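Local coordinates for protein kcn28 (Kitasatospora, PDB 6J31) that is of unknown function but has the two-domain GT-B architecture and holds (2E,2'E)-3,3'-(1,2-phenylene)di(prop-2-enoic acid) in a pocket, at residues I25-A30 and G382-A387; T36-P41 and E53-T58; D99-F104 and W120-I125; L188-L193 and G307-L312. All coordinates share one frame; numbering follows the deposited sequence.

Contact 1: residues I25-A30 and G382-A387; sequences IRELVA and GTMRAA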
loop_
_atom_site.group_PDB
_atom_site.type_symbol
_atom_site.label_atom_id
_atom_site.label_comp_id
_atom_site.label_asym_id
_atom_site.label_seq_id
_atom_site.Cartn_x
_atom_site.Cartn_y
_atom_site.Cartn_z
ATOM N N ILE A 25 0.464 -13.201 -7.692
ATOM C CA ILE A 25 0.541 -14.595 -7.262
ATOM C C ILE A 25 -0.400 -15.459 -8.087
ATOM O O ILE A 25 -0.049 -16.573 -8.495
ATOM C CB ILE A 25 0.233 -14.720 -5.759
ATOM C CG1 ILE A 25 1.123 -13.783 -4.937
ATOM C CG2 ILE A 25 0.423 -16.158 -5.313
ATOM C CD1 ILE A 25 2.597 -14.086 -5.066
ATOM N N ARG A 26 -1.607 -14.955 -8.350
ATOM C CA ARG A 26 -2.560 -15.681 -9.180
ATOM C C ARG A 26 -1.990 -15.946 -10.567
ATOM O O ARG A 26 -2.177 -17.034 -11.126
ATOM C CB ARG A 26 -3.861 -14.890 -9.276
ATOM C CG ARG A 26 -5.044 -15.704 -9.740
ATOM C CD ARG A 26 -6.192 -14.808 -10.174
ATOM N NE ARG A 26 -6.579 -13.874 -9.121
ATOM C CZ ARG A 26 -7.201 -14.221 -7.999
ATOM N NH1 ARG A 26 -7.498 -15.490 -7.760
ATOM N NH2 ARG A 26 -7.516 -13.294 -7.106
ATOM N N GLU A 27 -1.293 -14.961 -11.142
ATOM C CA GLU A 27 -0.689 -15.146 -12.457
ATOM C C GLU A 27 0.415 -16.195 -12.425
ATOM O O GLU A 27 0.530 -17.009 -13.349
ATOM C CB GLU A 27 -0.143 -13.816 -12.979
ATOM C CG GLU A 27 0.679 -13.946 -14.260
ATOM C CD GLU A 27 -0.133 -14.433 -15.452
ATOM O OE1 GLU A 27 -1.375 -14.278 -15.445
ATOM O OE2 GLU A 27 0.475 -14.992 -16.391
ATOM N N LEU A 28 1.251 -16.179 -11.384
ATOM C CA LEU A 28 2.312 -17.178 -11.281
ATOM C C LEU A 28 1.733 -18.578 -11.138
ATOM O O LEU A 28 2.254 -19.536 -11.722
ATOM C CB LEU A 28 3.225 -16.847 -10.100
ATOM C CG LEU A 28 4.029 -15.552 -10.245
ATOM C CD1 LEU A 28 4.704 -15.174 -8.936
ATOM C CD2 LEU A 28 5.058 -15.680 -11.373
ATOM N N VAL A 29 0.636 -18.709 -10.390
ATOM C CA VAL A 29 -0.038 -19.999 -10.280
ATOM C C VAL A 29 -0.604 -20.411 -11.629
ATOM O O VAL A 29 -0.455 -21.562 -12.057
ATOM C CB VAL A 29 -1.139 -19.931 -9.205
ATOM C CG1 VAL A 29 -2.048 -21.143 -9.296
ATOM C CG2 VAL A 29 -0.524 -19.811 -7.821
ATOM N N ALA A 30 -1.235 -19.468 -12.332
ATOM C CA ALA A 30 -1.817 -19.757 -13.635
ATOM C C ALA A 30 -0.770 -20.184 -14.654
ATOM O O ALA A 30 -1.108 -20.885 -15.612
ATOM C CB ALA A 30 -2.577 -18.536 -14.151
ATOM N N GLY A 382 3.023 -3.927 -15.336
ATOM C CA GLY A 382 2.024 -4.586 -14.520
ATOM C C GLY A 382 2.326 -6.050 -14.243
ATOM O O GLY A 382 3.481 -6.484 -14.156
ATOM N N THR A 383 1.244 -6.829 -14.136
ATOM C CA THR A 383 1.327 -8.219 -13.692
ATOM C C THR A 383 2.225 -9.049 -14.597
ATOM O O THR A 383 3.075 -9.813 -14.119
ATOM C CB THR A 383 -0.076 -8.826 -13.642
ATOM O OG1 THR A 383 -0.883 -8.100 -12.709
ATOM C CG2 THR A 383 -0.019 -10.281 -13.233
ATOM N N MET A 384 2.044 -8.923 -15.911
ATOM C CA MET A 384 2.775 -9.783 -16.834
ATOM C C MET A 384 4.269 -9.498 -16.788
ATOM O O MET A 384 5.083 -10.429 -16.831
ATOM C CB MET A 384 2.234 -9.615 -18.254
ATOM C CG MET A 384 0.755 -9.954 -18.377
ATOM S SD MET A 384 0.362 -11.661 -17.941
ATOM C CE MET A 384 -1.401 -11.522 -17.654
ATOM N N ARG A 385 4.657 -8.224 -16.696
ATOM C CA ARG A 385 6.083 -7.923 -16.607
ATOM C C ARG A 385 6.668 -8.422 -15.290
ATOM O O ARG A 385 7.781 -8.960 -15.266
ATOM C CB ARG A 385 6.333 -6.426 -16.777
ATOM C CG ARG A 385 7.814 -6.098 -16.881
ATOM C CD ARG A 385 8.098 -4.613 -16.822
ATOM N NE ARG A 385 9.533 -4.365 -16.906
ATOM C CZ ARG A 385 10.102 -3.174 -16.748
ATOM N NH1 ARG A 385 9.358 -2.102 -16.506
ATOM N NH2 ARG A 385 11.420 -3.054 -16.835
ATOM N N ALA A 386 5.927 -8.262 -14.189
ATOM C CA ALA A 386 6.411 -8.736 -12.897
ATOM C C ALA A 386 6.592 -10.250 -12.897
ATOM O O ALA A 386 7.611 -10.762 -12.417
ATOM C CB ALA A 386 5.450 -8.310 -11.790
ATOM N N ALA A 387 5.624 -10.979 -13.456
ATOM C CA ALA A 387 5.753 -12.429 -13.537
ATOM C C ALA A 387 6.926 -12.831 -14.425
ATOM O O ALA A 387 7.662 -13.771 -14.105
ATOM C CB ALA A 387 4.449 -13.042 -14.047
#
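E27 and L28 of helix 22-30 meet T383, M384 and A387 of helix 382-391. The axes of the two short segments come within 9.6 Å and cross at -60°, and the contact is carried almost entirely by side chains. Apolar packing forms its inner part. The methyl CG2 of T383 presses on E27 CB at 3.5 Å, one of the closest approaches here, with the two side chains lying askew. A387 CB meets both L28 CD2 at 3.8 Å and E27 CG at 3.9 Å. E27 has CG anti to its backbone N (chi1 172°), which puts CG within reach of T383 CG2 and A387 CB.

The second kind of contact joins a carboxylate to a thioether. The bend of M384 at chi2 (-61°) brings SD up to the E27 carboxylate, and CE lies beside it; the two side chains cross at about a right angle. M384 CE lies 3.5 Å from E27 OE1, and M384 SD lies 3.7 Å from E27 OE2. These are van der Waals contacts, perhaps with a slight electrostatic pull on the methyl group beside sulphur.

True polar bonds lead elsewhere: E27 OE2 forms a salt bridge with R31 NE, and T383 OG1 is hydrogen-bonded to L212 O. M384 and A387 also touch R31. In the GT-B fold the C-terminal helix characteristically returns to the N-terminal domain, as helix 382-391 does. The chemistry implies a join made by shape and apolar contact, with the E27 carboxylate paired to R31, outside the contact, and probably balanced there.

Contact 2: residues T36-P41 and E53-T58; sequences TYANDP and ELVPYT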
loop_
_atom_site.group_PDB
_atom_site.type_symbol
_atom_site.label_atom_id
_atom_site.label_comp_id
_atom_site.label_asym_id
_atom_site.label_seq_id
_atom_site.Cartn_x
_atom_site.Cartn_y
_atom_site.Cartn_z
ATOM N N THR A 36 3.960 -21.329 -2.979
ATOM C CA THR A 36 3.595 -21.361 -1.572
ATOM C C THR A 36 3.591 -19.933 -1.048
ATOM O O THR A 36 4.382 -19.095 -1.493
ATOM C CB THR A 36 4.551 -22.233 -0.748
ATOM O OG1 THR A 36 5.900 -21.776 -0.905
ATOM C CG2 THR A 36 4.450 -23.690 -1.204
ATOM N N TYR A 37 2.670 -19.647 -0.133
ATOM C CA TYR A 37 2.474 -18.296 0.382
ATOM C C TYR A 37 2.470 -18.366 1.904
ATOM O O TYR A 37 1.519 -18.878 2.504
ATOM C CB TYR A 37 1.175 -17.699 -0.164
ATOM C CG TYR A 37 1.017 -16.206 0.012
ATOM C CD1 TYR A 37 1.703 -15.514 1.006
ATOM C CD2 TYR A 37 0.185 -15.482 -0.829
ATOM C CE1 TYR A 37 1.553 -14.152 1.160
ATOM C CE2 TYR A 37 0.031 -14.119 -0.681
ATOM C CZ TYR A 37 0.718 -13.461 0.312
ATOM O OH TYR A 37 0.566 -12.100 0.456
ATOM N N ALA A 38 3.525 -17.841 2.519
ATOM C CA ALA A 38 3.656 -17.826 3.968
ATOM C C ALA A 38 3.060 -16.537 4.515
ATOM O O ALA A 38 3.473 -15.440 4.123
ATOM C CB ALA A 38 5.120 -17.960 4.384
ATOM N N ASN A 39 2.085 -16.670 5.410
ATOM C CA ASN A 39 1.479 -15.512 6.044
ATOM C C ASN A 39 0.722 -15.975 7.280
ATOM O O ASN A 39 0.520 -17.172 7.498
ATOM C CB ASN A 39 0.565 -14.763 5.073
ATOM C CG ASN A 39 0.532 -13.277 5.346
ATOM O OD1 ASN A 39 0.650 -12.840 6.493
ATOM N ND2 ASN A 39 0.408 -12.485 4.288
ATOM N N ASP A 40 0.300 -15.004 8.083
ATOM C CA ASP A 40 -0.457 -15.302 9.290
ATOM C C ASP A 40 -1.812 -15.907 8.920
ATOM O O ASP A 40 -2.413 -15.518 7.917
ATOM C CB ASP A 40 -0.643 -14.032 10.119
ATOM C CG ASP A 40 -1.256 -14.300 11.487
ATOM O OD1 ASP A 40 -2.474 -14.575 11.548
ATOM O OD2 ASP A 40 -0.524 -14.222 12.502
ATOM N N PRO A 41 -2.307 -16.877 9.694
ATOM C CA PRO A 41 -3.603 -17.484 9.357
ATOM C C PRO A 41 -4.764 -16.504 9.366
ATOM O O PRO A 41 -5.804 -16.801 8.770
ATOM C CB PRO A 41 -3.776 -18.558 10.442
ATOM C CG PRO A 41 -2.390 -18.872 10.877
ATOM C CD PRO A 41 -1.658 -17.566 10.820
ATOM N N GLU A 53 -0.392 -22.133 -2.119
ATOM C CA GLU A 53 -0.416 -23.006 -0.957
ATOM C C GLU A 53 -0.126 -22.170 0.286
ATOM O O GLU A 53 0.958 -21.589 0.405
ATOM C CB GLU A 53 0.628 -24.100 -1.152
ATOM C CG GLU A 53 0.411 -25.408 -0.433
ATOM C CD GLU A 53 1.477 -26.425 -0.822
ATOM O OE1 GLU A 53 1.746 -26.576 -2.037
ATOM O OE2 GLU A 53 2.056 -27.061 0.086
ATOM N N LEU A 54 -1.093 -22.084 1.198
ATOM C CA LEU A 54 -0.894 -21.309 2.417
ATOM C C LEU A 54 0.092 -22.005 3.350
ATOM O O LEU A 54 -0.080 -23.176 3.701
ATOM C CB LEU A 54 -2.218 -21.081 3.140
ATOM C CG LEU A 54 -2.064 -20.543 4.567
ATOM C CD1 LEU A 54 -1.507 -19.125 4.589
ATOM C CD2 LEU A 54 -3.391 -20.613 5.323
ATOM N N VAL A 55 1.117 -21.269 3.760
ATOM C CA VAL A 55 2.099 -21.745 4.727
ATOM C C VAL A 55 1.927 -20.891 5.977
ATOM O O VAL A 55 2.422 -19.759 6.021
ATOM C CB VAL A 55 3.525 -21.666 4.156
ATOM C CG1 VAL A 55 4.559 -22.075 5.196
ATOM C CG2 VAL A 55 3.639 -22.526 2.910
ATOM N N PRO A 56 1.216 -21.366 6.996
ATOM C CA PRO A 56 0.903 -20.498 8.138
ATOM C C PRO A 56 2.098 -20.290 9.053
ATOM O O PRO A 56 2.899 -21.195 9.287
ATOM C CB PRO A 56 -0.215 -21.258 8.860
ATOM C CG PRO A 56 0.088 -22.700 8.565
ATOM C CD PRO A 56 0.623 -22.711 7.145
ATOM N N TYR A 57 2.230 -19.057 9.535
ATOM C CA TYR A 57 3.154 -18.721 10.603
ATOM C C TYR A 57 2.477 -17.681 11.480
ATOM O O TYR A 57 1.591 -16.950 11.031
ATOM C CB TYR A 57 4.509 -18.211 10.070
ATOM C CG TYR A 57 4.516 -16.766 9.614
ATOM C CD1 TYR A 57 4.695 -15.726 10.522
ATOM C CD2 TYR A 57 4.345 -16.438 8.273
ATOM C CE1 TYR A 57 4.696 -14.406 10.111
ATOM C CE2 TYR A 57 4.350 -15.115 7.854
ATOM C CZ TYR A 57 4.525 -14.104 8.779
ATOM O OH TYR A 57 4.532 -12.783 8.387
ATOM N N THR A 58 2.912 -17.608 12.734
ATOM C CA THR A 58 2.313 -16.703 13.705
ATOM C C THR A 58 3.016 -15.354 13.640
ATOM O O THR A 58 4.219 -15.255 13.902
ATOM C CB THR A 58 2.387 -17.286 15.114
ATOM O OG1 THR A 58 1.650 -18.512 15.157
ATOM C CG2 THR A 58 1.808 -16.310 16.135
#
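Y37 faces both E53 and V55 through its backbone: Y37 N donates to E53 O at 2.6 Å, and Y37 O receives V55 N at 2.7 Å. N39 repeats the pattern with longer bonds, N39 N to V55 O at 3.2 Å and Y57 N to N39 O at 3.3 Å. Through their backbones T36 bonds I7 and M9, and A38 bonds M9 and S11, on and just past strand 6-10.

Past the strand end, D40 N is held by N39 OD1 at 2.7 Å, in the carbonyl plane on a lone pair. The D40 carboxylate takes S42 N on OD1 and S59 N on OD2. Y57 OH is hydrogen-bonded to S11 O, and T36 OG1 to H6 NE2 and Y96 OH. A38 O lies at the edge of the Y57 ring, near its plane, and D40 N over one face toward the rim.

Side chains of T36 and A38 share a face with V55, whose CG2 meets T36 CB at 3.8 Å. The rings of P41 and P56 cross at about a right angle, CG against CB. Strands 34-39 and 53-56, joined through helix 44-49, form a beta-alpha-beta crossover at the edge of a parallel Rossmann-like sheet.

Contact 3: residues D99-F104 and W120-I125; sequences DRPDVF and WGIPSI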
loop_
_atom_site.group_PDB
_atom_site.type_symbol
_atom_site.label_atom_id
_atom_site.label_comp_id
_atom_site.label_asym_id
_atom_site.label_seq_id
_atom_site.Cartn_x
_atom_site.Cartn_y
_atom_site.Cartn_z
ATOM N N ASP A 99 11.745 -28.363 2.019
ATOM C CA ASP A 99 10.963 -28.032 0.832
ATOM C C ASP A 99 11.413 -26.680 0.287
ATOM O O ASP A 99 10.613 -25.767 0.078
ATOM C CB ASP A 99 9.472 -28.020 1.171
ATOM C CG ASP A 99 8.592 -28.262 -0.036
ATOM O OD1 ASP A 99 9.128 -28.563 -1.121
ATOM O OD2 ASP A 99 7.357 -28.146 0.102
ATOM N N ARG A 100 12.713 -26.541 0.055
ATOM C CA ARG A 100 13.269 -25.231 -0.251
ATOM C C ARG A 100 12.817 -24.749 -1.628
ATOM O O ARG A 100 12.831 -25.514 -2.595
ATOM C CB ARG A 100 14.790 -25.276 -0.171
ATOM C CG ARG A 100 15.283 -25.697 1.197
ATOM C CD ARG A 100 16.787 -25.637 1.286
ATOM N NE ARG A 100 17.262 -25.984 2.619
ATOM C CZ ARG A 100 18.517 -25.836 3.020
ATOM N NH1 ARG A 100 19.421 -25.334 2.191
ATOM N NH2 ARG A 100 18.868 -26.180 4.250
ATOM N N PRO A 101 12.432 -23.485 -1.750
ATOM C CA PRO A 101 11.932 -22.979 -3.031
ATOM C C PRO A 101 13.064 -22.553 -3.955
ATOM O O PRO A 101 14.223 -22.422 -3.553
ATOM C CB PRO A 101 11.079 -21.778 -2.613
ATOM C CG PRO A 101 11.817 -21.241 -1.419
ATOM C CD PRO A 101 12.370 -22.460 -0.693
ATOM N N ASP A 102 12.705 -22.378 -5.230
ATOM C CA ASP A 102 13.656 -21.871 -6.213
ATOM C C ASP A 102 13.909 -20.380 -6.042
ATOM O O ASP A 102 14.986 -19.890 -6.399
ATOM C CB ASP A 102 13.159 -22.174 -7.624
ATOM C CG ASP A 102 13.133 -23.655 -7.915
ATOM O OD1 ASP A 102 14.175 -24.307 -7.694
ATOM O OD2 ASP A 102 12.082 -24.168 -8.354
ATOM N N VAL A 103 12.928 -19.643 -5.526
ATOM C CA VAL A 103 13.084 -18.216 -5.291
ATOM C C VAL A 103 12.152 -17.819 -4.156
ATOM O O VAL A 103 11.068 -18.385 -3.988
ATOM C CB VAL A 103 12.810 -17.403 -6.580
ATOM C CG1 VAL A 103 11.401 -17.655 -7.078
ATOM C CG2 VAL A 103 13.041 -15.919 -6.347
ATOM N N PHE A 104 12.592 -16.843 -3.367
ATOM C CA PHE A 104 11.794 -16.253 -2.302
ATOM C C PHE A 104 11.293 -14.889 -2.759
ATOM O O PHE A 104 12.095 -14.007 -3.079
ATOM C CB PHE A 104 12.613 -16.094 -1.020
ATOM C CG PHE A 104 12.554 -17.274 -0.105
ATOM C CD1 PHE A 104 11.397 -17.561 0.599
ATOM C CD2 PHE A 104 13.663 -18.087 0.071
ATOM C CE1 PHE A 104 11.339 -18.645 1.454
ATOM C CE2 PHE A 104 13.612 -19.174 0.930
ATOM C CZ PHE A 104 12.447 -19.451 1.618
ATOM N N TRP A 120 20.535 -20.051 2.516
ATOM C CA TRP A 120 20.398 -21.217 1.654
ATOM C C TRP A 120 20.874 -20.982 0.229
ATOM O O TRP A 120 20.717 -21.870 -0.615
ATOM C CB TRP A 120 18.942 -21.685 1.632
ATOM C CG TRP A 120 18.447 -22.216 2.933
ATOM C CD1 TRP A 120 19.198 -22.576 4.015
ATOM C CD2 TRP A 120 17.088 -22.499 3.277
ATOM N NE1 TRP A 120 18.387 -23.049 5.018
ATOM C CE2 TRP A 120 17.086 -23.015 4.587
ATOM C CE3 TRP A 120 15.870 -22.360 2.605
ATOM C CZ2 TRP A 120 15.913 -23.393 5.238
ATOM C CZ3 TRP A 120 14.707 -22.729 3.255
ATOM C CH2 TRP A 120 14.736 -23.238 4.558
ATOM N N GLY A 121 21.461 -19.824 -0.055
ATOM C CA GLY A 121 21.907 -19.525 -1.407
ATOM C C GLY A 121 20.789 -19.534 -2.426
ATOM O O GLY A 121 20.981 -20.002 -3.557
ATOM N N ILE A 122 19.628 -19.006 -2.056
ATOM C CA ILE A 122 18.468 -18.958 -2.939
ATOM C C ILE A 122 18.250 -17.494 -3.304
ATOM O O ILE A 122 18.383 -16.621 -2.434
ATOM C CB ILE A 122 17.234 -19.580 -2.260
ATOM C CG1 ILE A 122 17.536 -21.015 -1.828
ATOM C CG2 ILE A 122 16.027 -19.593 -3.185
ATOM C CD1 ILE A 122 16.408 -21.677 -1.074
ATOM N N PRO A 123 17.955 -17.173 -4.563
ATOM C CA PRO A 123 17.663 -15.778 -4.919
ATOM C C PRO A 123 16.358 -15.306 -4.291
ATOM O O PRO A 123 15.427 -16.085 -4.074
ATOM C CB PRO A 123 17.575 -15.801 -6.452
ATOM C CG PRO A 123 17.379 -17.233 -6.823
ATOM C CD PRO A 123 17.986 -18.065 -5.733
ATOM N N SER A 124 16.317 -14.009 -3.973
ATOM C CA SER A 124 15.160 -13.363 -3.371
ATOM C C SER A 124 14.802 -12.091 -4.134
ATOM O O SER A 124 15.670 -11.421 -4.702
ATOM C CB SER A 124 15.418 -13.029 -1.895
ATOM O OG SER A 124 16.385 -12.000 -1.762
ATOM N N ILE A 125 13.506 -11.783 -4.166
ATOM C CA ILE A 125 12.979 -10.583 -4.815
ATOM C C ILE A 125 12.012 -9.904 -3.859
ATOM O O ILE A 125 11.033 -10.519 -3.425
ATOM C CB ILE A 125 12.270 -10.899 -6.143
ATOM C CG1 ILE A 125 13.187 -11.679 -7.081
ATOM C CG2 ILE A 125 11.773 -9.611 -6.796
ATOM C CD1 ILE A 125 12.467 -12.262 -8.262
HETATM O O HOH W 1 19.494 -24.465 -0.245
#
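R100 lies across the indole of W120, and every atom from CB outward has a partner. R100 CB meets I122 CD1 at 4.0 Å. R100 CG passes over the rim, 3.7 Å from W120 CZ3, and CD forms a CH-pi contact with the six-membered ring, 3.9 Å from its centroid. The chain is extended, and chi3 (177°) carries NE over the centre of the indole. CZ then stands above the five-membered ring, 3.3 Å from its centroid, in a cation-pi contact with guanidinium and indole planes only 7° apart. At the tip R100 NH1 covers W120 CG and CD1, while R100 NH2 lies 3.3 Å from W120 NE1, two donors that are not bonded. R100 NH1 donates to a water at 2.6 Å, and that water donates to W120 O; NH2 has a salt bridge with E97.

G121, with positive phi, is the first residue to leave helix 112-120, in a Schellman motif. The chain then enters strand 124-128, parallel to strand 103-107, completing a beta-alpha-beta unit of the N-terminal Rossmann-like sheet. Here F104 N donates to P123 O at 3.0 Å and I125 N to F104 O at 2.8 Å.

Beside the stack, the F104 ring turns its edge to W120 CE3, while P101 CG lies over one of its faces. I122 CG2 packs against the carbonyl oxygens of P101 and D102, and its CD1 touches P101 CD. The V103 methyl CG2 rests on P123 O and reaches I125 CD1.

Contact 4: residues L188-L193 and G307-L312; sequences LVPRFL and GIQEGL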
loop_
_atom_site.group_PDB
_atom_site.type_symbol
_atom_site.label_atom_id
_atom_site.label_comp_id
_atom_site.label_asym_id
_atom_site.label_seq_id
_atom_site.Cartn_x
_atom_site.Cartn_y
_atom_site.Cartn_z
ATOM N N LEU A 188 5.620 -1.893 -6.805
ATOM C CA LEU A 188 4.285 -1.991 -7.386
ATOM C C LEU A 188 3.610 -0.631 -7.496
ATOM O O LEU A 188 2.417 -0.496 -7.224
ATOM C CB LEU A 188 3.456 -2.950 -6.538
ATOM C CG LEU A 188 3.895 -4.419 -6.610
ATOM C CD1 LEU A 188 2.782 -5.372 -6.184
ATOM C CD2 LEU A 188 4.425 -4.773 -7.996
ATOM N N VAL A 189 4.365 0.400 -7.863
ATOM C CA VAL A 189 3.823 1.734 -8.120
ATOM C C VAL A 189 4.446 2.254 -9.408
ATOM O O VAL A 189 5.529 1.806 -9.814
ATOM C CB VAL A 189 4.096 2.705 -6.943
ATOM C CG1 VAL A 189 3.681 2.098 -5.610
ATOM C CG2 VAL A 189 5.556 3.099 -6.901
ATOM N N PRO A 190 3.768 3.168 -10.101
ATOM C CA PRO A 190 4.392 3.819 -11.260
ATOM C C PRO A 190 5.490 4.771 -10.813
ATOM O O PRO A 190 5.515 5.236 -9.672
ATOM C CB PRO A 190 3.235 4.577 -11.915
ATOM C CG PRO A 190 2.252 4.790 -10.811
ATOM C CD PRO A 190 2.374 3.600 -9.906
ATOM N N ARG A 191 6.404 5.073 -11.739
ATOM C CA ARG A 191 7.523 5.944 -11.389
ATOM C C ARG A 191 7.044 7.333 -10.981
ATOM O O ARG A 191 7.687 7.988 -10.153
ATOM C CB ARG A 191 8.535 6.020 -12.542
ATOM C CG ARG A 191 8.199 7.020 -13.649
ATOM C CD ARG A 191 9.289 7.149 -14.735
ATOM N NE ARG A 191 9.802 5.866 -15.216
ATOM C CZ ARG A 191 10.923 5.294 -14.788
ATOM N NH1 ARG A 191 11.668 5.888 -13.860
ATOM N NH2 ARG A 191 11.298 4.124 -15.285
ATOM N N PHE A 192 5.910 7.795 -11.518
ATOM C CA PHE A 192 5.436 9.125 -11.152
ATOM C C PHE A 192 4.831 9.182 -9.750
ATOM O O PHE A 192 4.482 10.279 -9.298
ATOM C CB PHE A 192 4.439 9.662 -12.191
ATOM C CG PHE A 192 3.177 8.851 -12.342
ATOM C CD1 PHE A 192 2.164 8.923 -11.396
ATOM C CD2 PHE A 192 2.981 8.057 -13.458
ATOM C CE1 PHE A 192 1.001 8.188 -11.543
ATOM C CE2 PHE A 192 1.817 7.321 -13.613
ATOM C CZ PHE A 192 0.826 7.385 -12.654
ATOM N N LEU A 193 4.681 8.044 -9.066
ATOM C CA LEU A 193 4.281 8.013 -7.662
ATOM C C LEU A 193 5.445 7.700 -6.730
ATOM O O LEU A 193 5.231 7.527 -5.527
ATOM C CB LEU A 193 3.159 6.993 -7.442
ATOM C CG LEU A 193 1.792 7.332 -8.039
ATOM C CD1 LEU A 193 0.723 6.323 -7.616
ATOM C CD2 LEU A 193 1.385 8.756 -7.663
ATOM N N GLY A 307 -5.632 3.686 -2.353
ATOM C CA GLY A 307 -6.670 4.598 -2.805
ATOM C C GLY A 307 -6.222 5.473 -3.962
ATOM O O GLY A 307 -6.980 5.701 -4.909
ATOM N N ILE A 308 -4.985 5.974 -3.904
ATOM C CA ILE A 308 -4.497 6.873 -4.945
ATOM C C ILE A 308 -4.418 6.155 -6.285
ATOM O O ILE A 308 -4.828 6.692 -7.322
ATOM C CB ILE A 308 -3.140 7.468 -4.538
ATOM C CG1 ILE A 308 -3.359 8.651 -3.600
ATOM C CG2 ILE A 308 -2.341 7.884 -5.770
ATOM C CD1 ILE A 308 -2.096 9.195 -3.029
ATOM N N GLN A 309 -3.897 4.929 -6.285
ATOM C CA GLN A 309 -3.832 4.163 -7.523
ATOM C C GLN A 309 -5.221 3.793 -8.022
ATOM O O GLN A 309 -5.430 3.674 -9.235
ATOM C CB GLN A 309 -2.969 2.920 -7.318
ATOM C CG GLN A 309 -1.506 3.250 -7.062
ATOM C CD GLN A 309 -0.602 2.054 -7.233
ATOM O OE1 GLN A 309 0.200 1.732 -6.357
ATOM N NE2 GLN A 309 -0.720 1.390 -8.366
ATOM N N GLU A 310 -6.175 3.586 -7.112
ATOM C CA GLU A 310 -7.550 3.349 -7.538
ATOM C C GLU A 310 -8.169 4.610 -8.136
ATOM O O GLU A 310 -8.940 4.531 -9.102
ATOM C CB GLU A 310 -8.383 2.835 -6.369
ATOM C CG GLU A 310 -8.345 1.324 -6.221
ATOM C CD GLU A 310 -8.991 0.850 -4.939
ATOM O OE1 GLU A 310 -9.274 1.700 -4.067
ATOM O OE2 GLU A 310 -9.229 -0.368 -4.809
ATOM N N GLY A 311 -7.849 5.778 -7.573
ATOM C CA GLY A 311 -8.315 7.023 -8.165
ATOM C C GLY A 311 -7.748 7.247 -9.554
ATOM O O GLY A 311 -8.472 7.629 -10.478
ATOM N N LEU A 312 -6.444 7.009 -9.715
ATOM C CA LEU A 312 -5.801 7.147 -11.017
ATOM C C LEU A 312 -6.399 6.186 -12.034
ATOM O O LEU A 312 -6.681 6.570 -13.175
ATOM C CB LEU A 312 -4.302 6.893 -10.878
ATOM C CG LEU A 312 -3.472 7.995 -10.229
ATOM C CD1 LEU A 312 -2.054 7.517 -9.994
ATOM C CD2 LEU A 312 -3.477 9.211 -11.122
#
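The helical turn that brings I308 and L312 up to L193 is fastened by G311 N to G307 O at 2.8 Å and by L312 N to I308 O at 2.9 Å. Opposite it, the turn of 191-193 is closed by L193 N bonding to P190 O at 3.0 Å. Between them the contact is largely apolar. L193 CD1 is the central methyl: it touches L312 CD1 tip to tip at 3.8 Å, I308 CG2 at 3.9 Å and Q309 CG at 3.8 Å.

L312 CD1 also meets F192, coming in at the ring edge, in plane, 3.5 Å from CE1. P190 CG lies over one face of the ring, offset toward the rim. Q309 extends past L193 and crosses V189 at about a right angle, its end lying beside L188, V189 and P190.

L373 and L377 of helix 364-378 add to the packing around L312, P190 and F192. The V189 side chain is about 10 Å from the bound (2E,2'E)-3,3'-(1,2-phenylene)di(prop-2-enoic acid). A loop following strand 185-187 of the first sheet thus packs on helix 305-314 of the second domain, an interdomain seam of the kind expected in a GT-B fold.

In the fold
From the N terminus, helix 22-30 supplies the first half of contact 1 and leads directly into strand 34-39. Contact 2 then closes a short loop with strand 53-56, and contact 3 another between strands 103-107 and 124-128, both in the first sheet. Contact 4 opens after strand 185-187 and closes in helix 305-314, enclosing the first four strands of the C-terminal sheet. These three run in series without crossing, and all fall within the long loop that contact 1 closes when helix 382-391 returns to helix 22-30. Contacts 2 and 3 therefore build the N-terminal sheet locally, whereas contacts 1 and 4, centres 19 Å apart, tie distant parts of the chain together.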